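Local structure of protein A6 homolog (Fowlpox virus, 6BR8) at residues K212-T223 / V235-F243. The protein binds phospholipids through its C-terminal part, is a viral membrane assembly protein, and is probably essential for the transition from immature to mature virions. Residues are numbered along the deposited sequence; the frame is centred on the assembly and turned at random.
Sequences KTTLISIVQCIT and VDIEFIFDF. With 6OU ([(2~{R})-1-[2-azanylethoxy(oxidanyl)phosphoryl]oxy-3-hexadecanoyloxy-propan-2-yl] (~{Z})-octadec-9-enoate), chain C.
NE2 of Q220 serves two acceptors: it donates to V235 O across the contact at 3.1 Å, with an N-H...O angle of 166°, and to D224 OD1 within its own helix. V235 O lies almost in the Q220 amide plane. The other end of the same amide, OE1 of Q220, accepts from I237 N at 3.0 Å and 156°, the donor being tilted out of the plane of the accepting carbonyl. A bend at chi2 brings the amide back alongside I237. A water donating to D236 OD1 also accepts from E238 N, and D236 caps the helix through F239 N, which meets OD1 from above the carboxylate plane.

I237 is a knob packed among I216, V219, Q220 and T223; its CD1 meets T223 CG2 tip to tip at 3.6 Å. Farther along, I216 CD1 lies obliquely to the F241 ring, and L215 CD2 reaches the ring edge, 3.7 Å from F241 CE2. Y208 of helix 197-210 touches both L215 and F241. At the other end, the extended K212 chain carries NZ to the syn lone pair of D242 OD2 at 2.7 Å, with a weak second bond to E238 OE2.

The segment axes are 9.9 Å apart at 127°, and lipid lines this helix pair: V219, I222 and T223 meet a phosphatidylethanolamine acyl chain, I240 lies against the same lipid, and a phosphatidylglycerol touches I240 and F241. The amide bonds and helix cap thus fix the turn into helix 237-249, while K212, in the partly exposed part of the contact, would probably ease the crowding of the two close acid groups.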
ATOM      1  N   LYS A 212      11.285  10.730 -12.324  1.00 46.38           N
ATOM      2  CA  LYS A 212      10.933   9.378 -12.729  1.00 48.03           C
ATOM      3  C   LYS A 212      12.170   8.500 -12.904  1.00 43.30           C
ATOM      4  O   LYS A 212      12.169   7.339 -12.480  1.00 43.93           O
ATOM      5  CB  LYS A 212      10.124   9.413 -14.032  1.00 53.83           C
ATOM      6  CG  LYS A 212       9.346   8.135 -14.259  1.00 47.91           C
ATOM      7  CD  LYS A 212       9.062   7.932 -15.734  1.00 50.43           C
ATOM      8  CE  LYS A 212       8.064   6.790 -15.915  1.00 51.87           C
ATOM      9  NZ  LYS A 212       7.627   6.722 -17.338  1.00 43.28           N
ATOM     10  N   THR A 213      13.223   9.015 -13.523  1.00 42.55           N
ATOM     11  CA  THR A 213      14.365   8.169 -13.868  1.00 42.38           C
ATOM     12  C   THR A 213      15.043   7.643 -12.602  1.00 47.08           C
ATOM     13  O   THR A 213      15.263   6.436 -12.442  1.00 47.72           O
ATOM     14  CB  THR A 213      15.336   8.964 -14.745  1.00 51.45           C
ATOM     15  OG1 THR A 213      14.608   9.547 -15.837  1.00 52.66           O
ATOM     16  CG2 THR A 213      16.441   8.066 -15.341  1.00 64.66           C
ATOM     17  N   THR A 214      15.299   8.526 -11.648  1.00 47.89           N
ATOM     18  CA  THR A 214      15.737   8.077 -10.335  1.00 45.58           C
ATOM     19  C   THR A 214      14.793   7.043  -9.732  1.00 50.74           C
ATOM     20  O   THR A 214      15.231   6.007  -9.231  1.00 48.36           O
ATOM     21  CB  THR A 214      15.862   9.273  -9.416  1.00 45.50           C
ATOM     22  OG1 THR A 214      16.847  10.152  -9.984  1.00 55.89           O
ATOM     23  CG2 THR A 214      16.292   8.798  -8.019  1.00 45.23           C
ATOM     24  N   LEU A 215      13.486   7.309  -9.725  1.00 53.95           N
ATOM     25  CA  LEU A 215      12.622   6.419  -8.954  1.00 58.05           C
ATOM     26  C   LEU A 215      12.617   5.014  -9.552  1.00 46.92           C
ATOM     27  O   LEU A 215      12.724   4.013  -8.840  1.00 50.51           O
ATOM     28  CB  LEU A 215      11.203   6.975  -8.886  1.00 50.83           C
ATOM     29  CG  LEU A 215      10.308   5.975  -8.159  1.00 43.31           C
ATOM     30  CD1 LEU A 215      10.693   5.872  -6.710  1.00 40.82           C
ATOM     31  CD2 LEU A 215       8.859   6.404  -8.335  1.00 57.22           C
ATOM     32  N   ILE A 216      12.456   4.928 -10.870  1.00 50.45           N
ATOM     33  CA  ILE A 216      12.488   3.637 -11.546  1.00 46.25           C
ATOM     34  C   ILE A 216      13.823   2.953 -11.295  1.00 56.66           C
ATOM     35  O   ILE A 216      13.879   1.772 -10.927  1.00 51.74           O
ATOM     36  CB  ILE A 216      12.239   3.831 -13.046  1.00 44.58           C
ATOM     37  CG1 ILE A 216      10.843   4.417 -13.270  1.00 54.18           C
ATOM     38  CG2 ILE A 216      12.511   2.511 -13.836  1.00 44.04           C
ATOM     39  CD1 ILE A 216       9.723   3.451 -13.010  1.00 54.74           C
ATOM     40  N   SER A 217      14.919   3.680 -11.521  1.00 44.07           N
ATOM     41  CA  SER A 217      16.248   3.113 -11.323  1.00 48.89           C
ATOM     42  C   SER A 217      16.391   2.500  -9.942  1.00 55.39           C
ATOM     43  O   SER A 217      16.746   1.330  -9.815  1.00 54.19           O
ATOM     44  CB  SER A 217      17.305   4.184 -11.505  1.00 40.68           C
ATOM     45  OG  SER A 217      18.557   3.714 -11.052  1.00 54.34           O
ATOM     46  N   ILE A 218      16.103   3.284  -8.895  1.00 52.97           N
ATOM     47  CA  ILE A 218      16.191   2.787  -7.526  1.00 56.12           C
ATOM     48  C   ILE A 218      15.387   1.509  -7.364  1.00 63.59           C
ATOM     49  O   ILE A 218      15.904   0.488  -6.897  1.00 61.71           O
ATOM     50  CB  ILE A 218      15.707   3.860  -6.541  1.00 54.64           C
ATOM     51  CG1 ILE A 218      16.784   4.923  -6.333  1.00 57.27           C
ATOM     52  CG2 ILE A 218      15.265   3.212  -5.235  1.00 57.24           C
ATOM     53  CD1 ILE A 218      16.303   6.074  -5.498  1.00 62.96           C
ATOM     54  N   VAL A 219      14.097   1.551  -7.720  1.00 54.93           N
ATOM     55  CA  VAL A 219      13.276   0.369  -7.499  1.00 46.88           C
ATOM     56  C   VAL A 219      13.751  -0.800  -8.363  1.00 56.47           C
ATOM     57  O   VAL A 219      13.786  -1.947  -7.902  1.00 49.94           O
ATOM     58  CB  VAL A 219      11.800   0.722  -7.719  1.00 53.87           C
ATOM     59  CG1 VAL A 219      10.906  -0.485  -7.479  1.00 59.16           C
ATOM     60  CG2 VAL A 219      11.437   1.852  -6.759  1.00 39.63           C
ATOM     61  N   GLN A 220      14.181  -0.532  -9.599  1.00 48.83           N
ATOM     62  CA  GLN A 220      14.667  -1.619 -10.435  1.00 48.83           C
ATOM     63  C   GLN A 220      15.918  -2.244  -9.841  1.00 58.10           C
ATOM     64  O   GLN A 220      16.110  -3.464  -9.928  1.00 56.64           O
ATOM     65  CB  GLN A 220      14.961  -1.133 -11.858  1.00 44.38           C
ATOM     66  CG  GLN A 220      15.483  -2.279 -12.768  1.00 42.15           C
ATOM     67  CD  GLN A 220      14.361  -3.210 -13.182  1.00 54.06           C
ATOM     68  OE1 GLN A 220      13.361  -2.770 -13.735  1.00 56.14           O
ATOM     69  NE2 GLN A 220      14.503  -4.497 -12.884  1.00 52.34           N
ATOM     70  N   CYS A 221      16.809  -1.419  -9.281  1.00 48.96           N
ATOM     71  CA  CYS A 221      18.017  -1.948  -8.666  1.00 58.45           C
ATOM     72  C   CYS A 221      17.712  -2.716  -7.401  1.00 61.06           C
ATOM     73  O   CYS A 221      18.508  -3.566  -7.007  1.00 70.45           O
ATOM     74  CB  CYS A 221      19.012  -0.826  -8.357  1.00 63.67           C
ATOM     75  SG  CYS A 221      19.812  -0.214  -9.833  1.00 68.04           S
ATOM     76  N   ILE A 222      16.578  -2.443  -6.762  1.00 64.72           N
ATOM     77  CA  ILE A 222      16.161  -3.267  -5.640  1.00 59.35           C
ATOM     78  C   ILE A 222      15.706  -4.626  -6.137  1.00 62.50           C
ATOM     79  O   ILE A 222      16.147  -5.667  -5.633  1.00 61.87           O
ATOM     80  CB  ILE A 222      15.054  -2.562  -4.830  1.00 66.92           C
ATOM     81  CG1 ILE A 222      15.594  -1.281  -4.163  1.00 50.52           C
ATOM     82  CG2 ILE A 222      14.468  -3.520  -3.780  1.00 51.62           C
ATOM     83  CD1 ILE A 222      14.494  -0.450  -3.439  1.00 55.28           C
ATOM     84  N   THR A 223      14.835  -4.643  -7.156  1.00 64.18           N
ATOM     85  CA  THR A 223      14.354  -5.934  -7.634  1.00 75.45           C
ATOM     86  C   THR A 223      15.478  -6.744  -8.233  1.00 61.12           C
ATOM     87  O   THR A 223      15.465  -7.964  -8.116  1.00 71.52           O
ATOM     88  CB  THR A 223      13.205  -5.787  -8.646  1.00 82.29           C
ATOM     89  OG1 THR A 223      13.698  -5.346  -9.917  1.00 86.05           O
ATOM     90  CG2 THR A 223      12.183  -4.814  -8.134  1.00 80.93           C
ATOM     91  N   VAL A 235      11.760  -8.840 -13.487  1.00 69.90           N
ATOM     92  CA  VAL A 235      10.652  -7.916 -13.331  1.00 67.20           C
ATOM     93  C   VAL A 235      11.041  -6.630 -14.046  1.00 69.57           C
ATOM     94  O   VAL A 235      12.193  -6.183 -13.955  1.00 64.35           O
ATOM     95  CB  VAL A 235      10.343  -7.709 -11.835  1.00 66.91           C
ATOM     96  CG1 VAL A 235       9.274  -6.673 -11.602  1.00 54.54           C
ATOM     97  CG2 VAL A 235       9.879  -9.022 -11.231  1.00 76.09           C
ATOM     98  N   ASP A 236      10.109  -6.069 -14.819  1.00 74.53           N
ATOM     99  CA  ASP A 236      10.354  -4.829 -15.560  1.00 68.74           C
ATOM    100  C   ASP A 236       9.617  -3.692 -14.843  1.00 59.97           C
ATOM    101  O   ASP A 236       8.433  -3.423 -15.080  1.00 50.16           O
ATOM    102  CB  ASP A 236       9.930  -5.004 -17.018  1.00 69.79           C
ATOM    103  CG  ASP A 236      10.325  -3.828 -17.911  1.00 67.75           C
ATOM    104  OD1 ASP A 236      10.418  -2.676 -17.424  1.00 70.92           O
ATOM    105  OD2 ASP A 236      10.506  -4.062 -19.127  1.00 76.42           O
ATOM    106  N   ILE A 237      10.345  -2.989 -13.975  1.00 51.20           N
ATOM    107  CA  ILE A 237       9.732  -1.924 -13.190  1.00 46.42           C
ATOM    108  C   ILE A 237       9.161  -0.843 -14.100  1.00 48.26           C
ATOM    109  O   ILE A 237       8.023  -0.374 -13.907  1.00 51.27           O
ATOM    110  CB  ILE A 237      10.747  -1.342 -12.195  1.00 50.91           C
ATOM    111  CG1 ILE A 237      11.196  -2.416 -11.210  1.00 49.37           C
ATOM    112  CG2 ILE A 237      10.098  -0.198 -11.416  1.00 52.88           C
ATOM    113  CD1 ILE A 237      10.007  -2.954 -10.353  1.00 52.60           C
ATOM    114  N   GLU A 238       9.959  -0.386 -15.070  1.00 46.48           N
ATOM    115  CA  GLU A 238       9.491   0.643 -15.997  1.00 58.23           C
ATOM    116  C   GLU A 238       8.158   0.232 -16.611  1.00 56.84           C
ATOM    117  O   GLU A 238       7.172   0.972 -16.545  1.00 55.30           O
ATOM    118  CB  GLU A 238      10.560   0.904 -17.077  1.00 52.72           C
ATOM    119  CG  GLU A 238      10.152   1.772 -18.294  1.00 51.34           C
ATOM    120  CD  GLU A 238       9.949   3.247 -17.940  1.00 67.05           C
ATOM    121  OE1 GLU A 238      10.667   3.751 -17.068  1.00 64.08           O
ATOM    122  OE2 GLU A 238       9.124   3.921 -18.569  1.00 65.20           O
ATOM    123  N   PHE A 239       8.071  -0.991 -17.112  1.00 53.66           N
ATOM    124  CA  PHE A 239       6.823  -1.427 -17.725  1.00 53.04           C
ATOM    125  C   PHE A 239       5.668  -1.480 -16.722  1.00 60.55           C
ATOM    126  O   PHE A 239       4.538  -1.105 -17.051  1.00 56.69           O
ATOM    127  CB  PHE A 239       7.014  -2.786 -18.363  1.00 48.75           C
ATOM    128  CG  PHE A 239       5.738  -3.422 -18.733  1.00 65.13           C
ATOM    129  CD1 PHE A 239       5.100  -3.055 -19.903  1.00 71.07           C
ATOM    130  CD2 PHE A 239       5.168  -4.391 -17.926  1.00 65.47           C
ATOM    131  CE1 PHE A 239       3.909  -3.651 -20.267  1.00 84.58           C
ATOM    132  CE2 PHE A 239       3.989  -4.984 -18.283  1.00 76.54           C
ATOM    133  CZ  PHE A 239       3.354  -4.616 -19.452  1.00 79.81           C
ATOM    134  N   ILE A 240       5.917  -1.965 -15.507  1.00 54.17           N
ATOM    135  CA  ILE A 240       4.860  -1.976 -14.504  1.00 48.78           C
ATOM    136  C   ILE A 240       4.380  -0.561 -14.216  1.00 58.82           C
ATOM    137  O   ILE A 240       3.171  -0.306 -14.096  1.00 53.77           O
ATOM    138  CB  ILE A 240       5.349  -2.657 -13.217  1.00 54.68           C
ATOM    139  CG1 ILE A 240       5.540  -4.159 -13.447  1.00 58.53           C
ATOM    140  CG2 ILE A 240       4.365  -2.345 -12.061  1.00 56.70           C
ATOM    141  CD1 ILE A 240       6.178  -4.872 -12.286  1.00 66.52           C
ATOM    142  N   PHE A 241       5.321   0.377 -14.076  1.00 49.23           N
ATOM    143  CA  PHE A 241       4.961   1.739 -13.686  1.00 48.41           C
ATOM    144  C   PHE A 241       4.221   2.448 -14.820  1.00 48.92           C
ATOM    145  O   PHE A 241       3.213   3.133 -14.591  1.00 42.60           O
ATOM    146  CB  PHE A 241       6.215   2.524 -13.277  1.00 44.95           C
ATOM    147  CG  PHE A 241       6.575   2.389 -11.816  1.00 52.54           C
ATOM    148  CD1 PHE A 241       6.563   1.157 -11.195  1.00 60.06           C
ATOM    149  CD2 PHE A 241       6.927   3.490 -11.070  1.00 51.49           C
ATOM    150  CE1 PHE A 241       6.890   1.015  -9.852  1.00 50.57           C
ATOM    151  CE2 PHE A 241       7.262   3.359  -9.719  1.00 58.07           C
ATOM    152  CZ  PHE A 241       7.243   2.099  -9.114  1.00 43.64           C
ATOM    153  N   ASP A 242       4.703   2.288 -16.054  1.00 41.44           N
ATOM    154  CA  ASP A 242       3.977   2.845 -17.187  1.00 45.08           C
ATOM    155  C   ASP A 242       2.607   2.222 -17.317  1.00 56.14           C
ATOM    156  O   ASP A 242       1.687   2.864 -17.822  1.00 63.42           O
ATOM    157  CB  ASP A 242       4.740   2.660 -18.496  1.00 42.35           C
ATOM    158  CG  ASP A 242       5.972   3.547 -18.588  1.00 62.18           C
ATOM    159  OD1 ASP A 242       6.792   3.314 -19.502  1.00 70.04           O
ATOM    160  OD2 ASP A 242       6.129   4.461 -17.746  1.00 63.23           O
ATOM    161  N   PHE A 243       2.457   0.974 -16.883  1.00 68.93           N
ATOM    162  CA  PHE A 243       1.186   0.274 -17.024  1.00 63.38           C
ATOM    163  C   PHE A 243       0.137   0.843 -16.088  1.00 58.18           C
ATOM    164  O   PHE A 243      -0.969   1.192 -16.518  1.00 67.34           O
ATOM    165  CB  PHE A 243       1.376  -1.204 -16.736  1.00 49.02           C
ATOM    166  CG  PHE A 243       0.092  -1.973 -16.701  1.00 70.99           C
ATOM    167  CD1 PHE A 243      -0.638  -2.083 -15.523  1.00 61.10           C
ATOM    168  CD2 PHE A 243      -0.389  -2.581 -17.845  1.00 66.22           C
ATOM    169  CE1 PHE A 243      -1.813  -2.775 -15.487  1.00 51.87           C
ATOM    170  CE2 PHE A 243      -1.585  -3.301 -17.811  1.00 72.41           C
ATOM    171  CZ  PHE A 243      -2.289  -3.392 -16.628  1.00 60.66           C
TER
HETATM  172  C01 6OU C 401       9.961   1.819  -2.249  1.00 84.46           C
HETATM  173  C02 6OU C 401      10.525   0.420  -1.997  1.00 79.01           C
HETATM  174  C03 6OU C 401      10.745  -0.375  -3.284  1.00 86.09           C
HETATM  175  C04 6OU C 401      10.584  -1.886  -3.094  1.00 91.60           C
HETATM  176  C05 6OU C 401      10.760  -2.661  -4.399  1.00 86.47           C
HETATM  177  C06 6OU C 401       9.940  -3.950  -4.451  1.00 83.11           C
HETATM  178  C07 6OU C 401       9.450  -4.247  -5.868  1.00 83.82           C
HETATM  179  C08 6OU C 401       9.223  -5.740  -6.099  1.00 86.89           C
HETATM  180  C09 6OU C 401       8.498  -6.032  -7.414  1.00 87.06           C
HETATM  181  C10 6OU C 401       7.108  -6.616  -7.183  1.00 84.61           C
HETATM  182  C11 6OU C 401       6.300  -6.702  -8.471  1.00 89.84           C
HETATM  183  C12 6OU C 401       5.905  -8.146  -8.758  1.00 95.18           C
HETATM  184  C13 6OU C 401       4.544  -8.251  -9.432  1.00 92.62           C
HETATM  185  C14 6OU C 401       4.632  -9.146 -10.655  1.00 82.85           C
HETATM  186  C15 6OU C 401       5.280  -8.452 -11.845  1.00 82.41           C
HETATM  187  C16 6OU C 401       4.295  -8.476 -13.002  1.00 83.02           C
HETATM  188  O17 6OU C 401       3.208  -8.884 -12.798  1.00 92.34           O
HETATM  189  O18 6OU C 401       4.645  -8.032 -14.278  1.00 82.11           O
HETATM  190  C19 6OU C 401       3.683  -7.202 -14.863  1.00 92.33           C
HETATM  191  C20 6OU C 401       2.775  -8.069 -15.727  1.00 94.03           C
HETATM  192  C21 6OU C 401       3.523  -8.453 -17.006  1.00 92.89           C
HETATM  193  O22 6OU C 401       3.946  -9.787 -16.880  1.00 91.44           O
HETATM  194  O24 6OU C 401       2.552 -11.064 -18.621  1.00 86.57           O
HETATM  195  O25 6OU C 401       4.578 -12.095 -17.758  1.00 95.04           O
HETATM  196  O26 6OU C 401       4.879 -10.193 -19.430  1.00 95.70           O
HETATM  197  C27 6OU C 401       6.066  -9.486 -19.190  1.00 93.06           C
HETATM  198  N29 6OU C 401       6.980  -7.203 -19.351  1.00 84.32           N
HETATM  199  O30 6OU C 401       1.533  -7.468 -16.024  1.00 97.04           O
HETATM  200  C31 6OU C 401       1.318  -6.099 -15.784  1.00 92.13           C
HETATM  201  O32 6OU C 401       1.693  -5.285 -16.553  1.00 86.98           O
HETATM  202  C33 6OU C 401       0.533  -5.622 -14.562  1.00 84.61           C
HETATM  203  C34 6OU C 401       1.386  -4.902 -13.526  1.00 81.16           C
HETATM  204  C35 6OU C 401       0.648  -4.788 -12.200  1.00 80.91           C
HETATM  205  C36 6OU C 401       1.348  -5.520 -11.065  1.00 80.88           C
HETATM  206  C37 6OU C 401       1.668  -4.573  -9.918  1.00 82.74           C
HETATM  207  C38 6OU C 401       2.262  -5.311  -8.727  1.00 81.03           C
HETATM  208  C39 6OU C 401       1.516  -4.960  -7.441  1.00 86.86           C
HETATM  209  C40 6OU C 401       2.405  -5.024  -6.201  1.00 88.10           C
HETATM  210  C41 6OU C 401       2.599  -6.256  -5.771  1.00 85.15           C
HETATM  211  C42 6OU C 401       3.914  -6.404  -5.000  1.00 92.55           C
HETATM  212  C43 6OU C 401       4.154  -5.287  -3.979  1.00 92.80           C
HETATM  213  C44 6OU C 401       5.613  -4.818  -3.945  1.00 96.33           C
HETATM  214  C45 6OU C 401       5.770  -3.296  -3.809  1.00 93.70           C
HETATM  215  C46 6OU C 401       5.100  -2.729  -2.558  1.00 80.41           C
HETATM  216  C47 6OU C 401       5.470  -1.268  -2.334  1.00 88.09           C
HETATM  217  C48 6OU C 401       4.806  -0.673  -1.098  1.00 81.80           C
HETATM  218  C49 6OU C 401       4.863   0.852  -1.071  1.00 78.88           C
HETATM  219  O   HOH W   1      12.595  -1.437 -15.634  1.00 66.12           O